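Local coordinates for FBP protein (Leishmania major, PDB 5OEZ) that hydrolyses the 1-phosphate of fructose 1,6-bisphosphate in gluconeogenesis, as a magnesium-dependent homotetramer, at the interface of chains A and B. Numbering follows the deposited sequence. Chains: chain A/B, FBP protein.

Contact 1: the interface of chains A and B. Residues chain A 129-130, 174-175; chain B 174-177.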
# COMPACT_ATOMS: atom_id res chain seq x y z
N ASN A 129 16.19 -7.00 -10.13
CA ASN A 129 15.65 -5.85 -9.37
C ASN A 129 16.34 -4.52 -9.66
O ASN A 129 16.50 -3.68 -8.78
CB ASN A 129 15.70 -6.17 -7.86
CG ASN A 129 14.76 -5.31 -7.04
OD1 ASN A 129 13.89 -4.62 -7.58
ND2 ASN A 129 14.93 -5.34 -5.72
N VAL A 130 16.78 -4.33 -10.88
CA VAL A 130 17.37 -3.07 -11.31
C VAL A 130 16.31 -2.22 -12.03
O VAL A 130 15.37 -2.76 -12.58
CB VAL A 130 18.57 -3.38 -12.22
CG1 VAL A 130 19.31 -2.11 -12.60
CG2 VAL A 130 19.51 -4.36 -11.53
N GLY A 174 11.82 2.39 -10.00
CA GLY A 174 12.83 1.96 -9.01
C GLY A 174 12.20 1.89 -7.63
O GLY A 174 11.01 1.59 -7.51
N SER A 175 12.97 2.23 -6.60
CA SER A 175 12.44 2.25 -5.21
C SER A 175 11.36 3.30 -5.05
O SER A 175 10.44 3.11 -4.27
CB SER A 175 13.56 2.44 -4.17
OG SER A 175 14.57 3.33 -4.63
N GLY B 174 14.95 -1.80 -4.37
CA GLY B 174 14.70 -1.36 -5.74
C GLY B 174 13.20 -1.32 -6.01
O GLY B 174 12.41 -1.05 -5.09
N SER B 175 12.80 -1.64 -7.24
CA SER B 175 11.35 -1.68 -7.60
C SER B 175 10.62 -2.76 -6.82
O SER B 175 9.46 -2.60 -6.50
CB SER B 175 11.13 -1.83 -9.11
OG SER B 175 12.09 -2.69 -9.69
N ALA B 176 11.33 -3.83 -6.49
CA ALA B 176 10.94 -4.74 -5.42
C ALA B 176 11.95 -4.62 -4.29
O ALA B 176 13.03 -4.05 -4.47
CB ALA B 176 10.90 -6.15 -5.94
N THR B 177 11.59 -5.14 -3.13
CA THR B 177 12.48 -5.20 -1.97
C THR B 177 12.80 -6.66 -1.75
O THR B 177 11.90 -7.44 -1.46
CB THR B 177 11.82 -4.57 -0.73
OG1 THR B 177 11.39 -3.24 -1.05
CG2 THR B 177 12.81 -4.49 0.45
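A:Gly174 and B:Ser175, with B:Gly174 and A:Ser175 facing them, form a compact centre in which backbone lies on backbone. The carbonyl oxygen of A:Gly174 rests against CA of B:Ser175 at 3.3 Å, and the reverse pair, B:Gly174 O against A:Ser175 CA, repeats the same 3.3 Å. Each serine CB adds a looser contact to the opposite glycine carbonyl, 3.8 Å from A:Gly174 O to B:Ser175 CB. The two turns pack face to face about the two-fold axis relating chains A and B of the homotetramer; the bare glycines may allow this closeness. In each subunit this turn links strand 167-173 to strand 177-182.

Outward from this centre, the carboxamide of A:Asn129 comes alongside the backbone of B:Ala176 and reads both of its polar groups. Its OD1 accepts the amide hydrogen of B:Ala176 N at 2.9 Å, a nearly straight bond (166° at H) with the donor tilted 23° from the carbonyl plane. ND2 returns the bond to the backbone oxygen B:Ala176 O at 2.6 Å. Here the acceptor lies almost in the plane of the A:Asn129 amide, while the nitrogen stands well above the B:Ala176 carbonyl plane. The paired bonds hold the carboxamide against rotation about its last torsion. CG is anti to the backbone N of A:Asn129 (chi1 -160°), which carries the amide away from its own chain, just past the 3-10 helix 123-128, and across to the partner.

Beside the bonded pair, CB of B:Ala176 packs 3.7 Å from OD1 of A:Asn129. A:Val130 adds little buried surface at the margin. From the centre side, the hydroxyl of B:Ser175 leans toward the same carboxamide oxygen: OG makes a weak hydrogen bond of 3.4 Å to A:Asn129 OD1.

Contact 2: the interface of chains A and B. Residues chain A 48, 51; chain B 192-195.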
# COMPACT_ATOMS: atom_id res chain seq x y z
N ARG A 48 5.32 -6.75 -7.77
CA ARG A 48 5.01 -8.15 -7.44
C ARG A 48 5.63 -9.21 -8.38
O ARG A 48 5.21 -10.36 -8.38
CB ARG A 48 3.48 -8.28 -7.39
CG ARG A 48 2.86 -7.54 -6.21
CD ARG A 48 1.46 -6.97 -6.44
NE ARG A 48 1.17 -6.01 -5.37
CZ ARG A 48 1.45 -4.69 -5.40
NH1 ARG A 48 2.01 -4.09 -6.46
NH2 ARG A 48 1.15 -3.95 -4.34
N MET A 51 6.60 -12.87 -7.10
CA MET A 51 5.44 -13.68 -6.74
C MET A 51 4.52 -13.85 -7.96
O MET A 51 4.14 -14.96 -8.35
CB MET A 51 4.68 -12.98 -5.60
CG MET A 51 5.56 -12.51 -4.39
SD MET A 51 6.14 -10.79 -4.43
CE MET A 51 4.72 -9.87 -3.89
N LEU B 192 9.53 -8.87 -0.48
CA LEU B 192 8.57 -8.24 0.41
C LEU B 192 7.24 -8.13 -0.31
O LEU B 192 7.18 -7.56 -1.39
CB LEU B 192 9.04 -6.85 0.84
CG LEU B 192 8.12 -6.00 1.72
CD1 LEU B 192 7.78 -6.72 3.02
CD2 LEU B 192 8.76 -4.65 2.01
N ASP B 193 6.19 -8.72 0.28
CA ASP B 193 4.84 -8.52 -0.21
C ASP B 193 4.31 -7.29 0.53
O ASP B 193 3.96 -7.39 1.70
CB ASP B 193 3.97 -9.75 0.06
CG ASP B 193 2.55 -9.61 -0.50
OD1 ASP B 193 2.03 -8.48 -0.62
OD2 ASP B 193 1.94 -10.65 -0.82
N PRO B 194 4.22 -6.14 -0.16
CA PRO B 194 3.77 -4.93 0.53
C PRO B 194 2.32 -4.98 1.06
O PRO B 194 1.99 -4.27 2.00
CB PRO B 194 3.94 -3.84 -0.54
CG PRO B 194 3.78 -4.56 -1.84
CD PRO B 194 4.32 -5.94 -1.62
N ASN B 195 1.49 -5.84 0.48
CA ASN B 195 0.11 -6.01 0.94
C ASN B 195 -0.06 -6.69 2.29
O ASN B 195 -1.07 -6.48 2.95
CB ASN B 195 -0.71 -6.75 -0.12
CG ASN B 195 -0.83 -5.94 -1.40
OD1 ASN B 195 -0.87 -4.71 -1.37
ND2 ASN B 195 -0.85 -6.62 -2.53
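The guanidinium of A:Arg48 meets the carboxamide of B:Asn195 edge on, their planes turned 29° apart rather than stacked. B:Asn195 OD1 lies in the guanidinium plane, 3.7 Å from the terminal nitrogen NH2 of A:Arg48, too long for a hydrogen bond. Along the same edge, B:Asn195 ND2 sits 3.5 Å from A:Arg48 NE, a packing contact between two nitrogens. The ring of B:Pro194 stands to one side of the guanidinium plane, its CG 3.7 Å from A:Arg48 NH2.

Beside the arginine, the A:Met51 methyl touches B:Asp193: CE is 3.9 Å from CA and similarly near CB and CG. Bends at chi2 (95°) and chi3 (79°) curl the methionine tip toward the partner strand. The B:Asp193 carboxylate is held within its own chain, where OD1 accepts the backbone N-H of B:Asn195 at 2.9 Å in a bent bond and may steady the turn through B:Pro194. A:Arg48 NE is 5.4 Å from that same B:Asp193 OD1, so the opposite charges may attract at long range without forming a salt bridge.

In this peripheral patch of the homotetramer's A-B subunit interface, A:Arg48 directly follows helix 27-47 and A:Met51 lies farther along the loop; they pack on the end of strand 187-193, at B:Leu192 and B:Asp193, and on B:Pro194 and B:Asn195, which begin the turn toward strand 198-203.

Contact 1 and contact 2 are centred about 12 Å apart on the same two-fold symmetric A-B interface and share no residue. They are joined inside chain B: B:Thr177, opening strand 177-182, lies beside B:Leu192 near the end of strand 187-193. Contact 1 supplies the directional backbone recognition, while the residues of contact 2 meet mainly by packing. The helix that leads into contact 2 carries AMP-binding residues at its start, and metal-binding residues precede the asparagine of contact 1. Coupling of effector and active sites through this interface would fit an allosteric tetramer, but this apo structure alone does not show it.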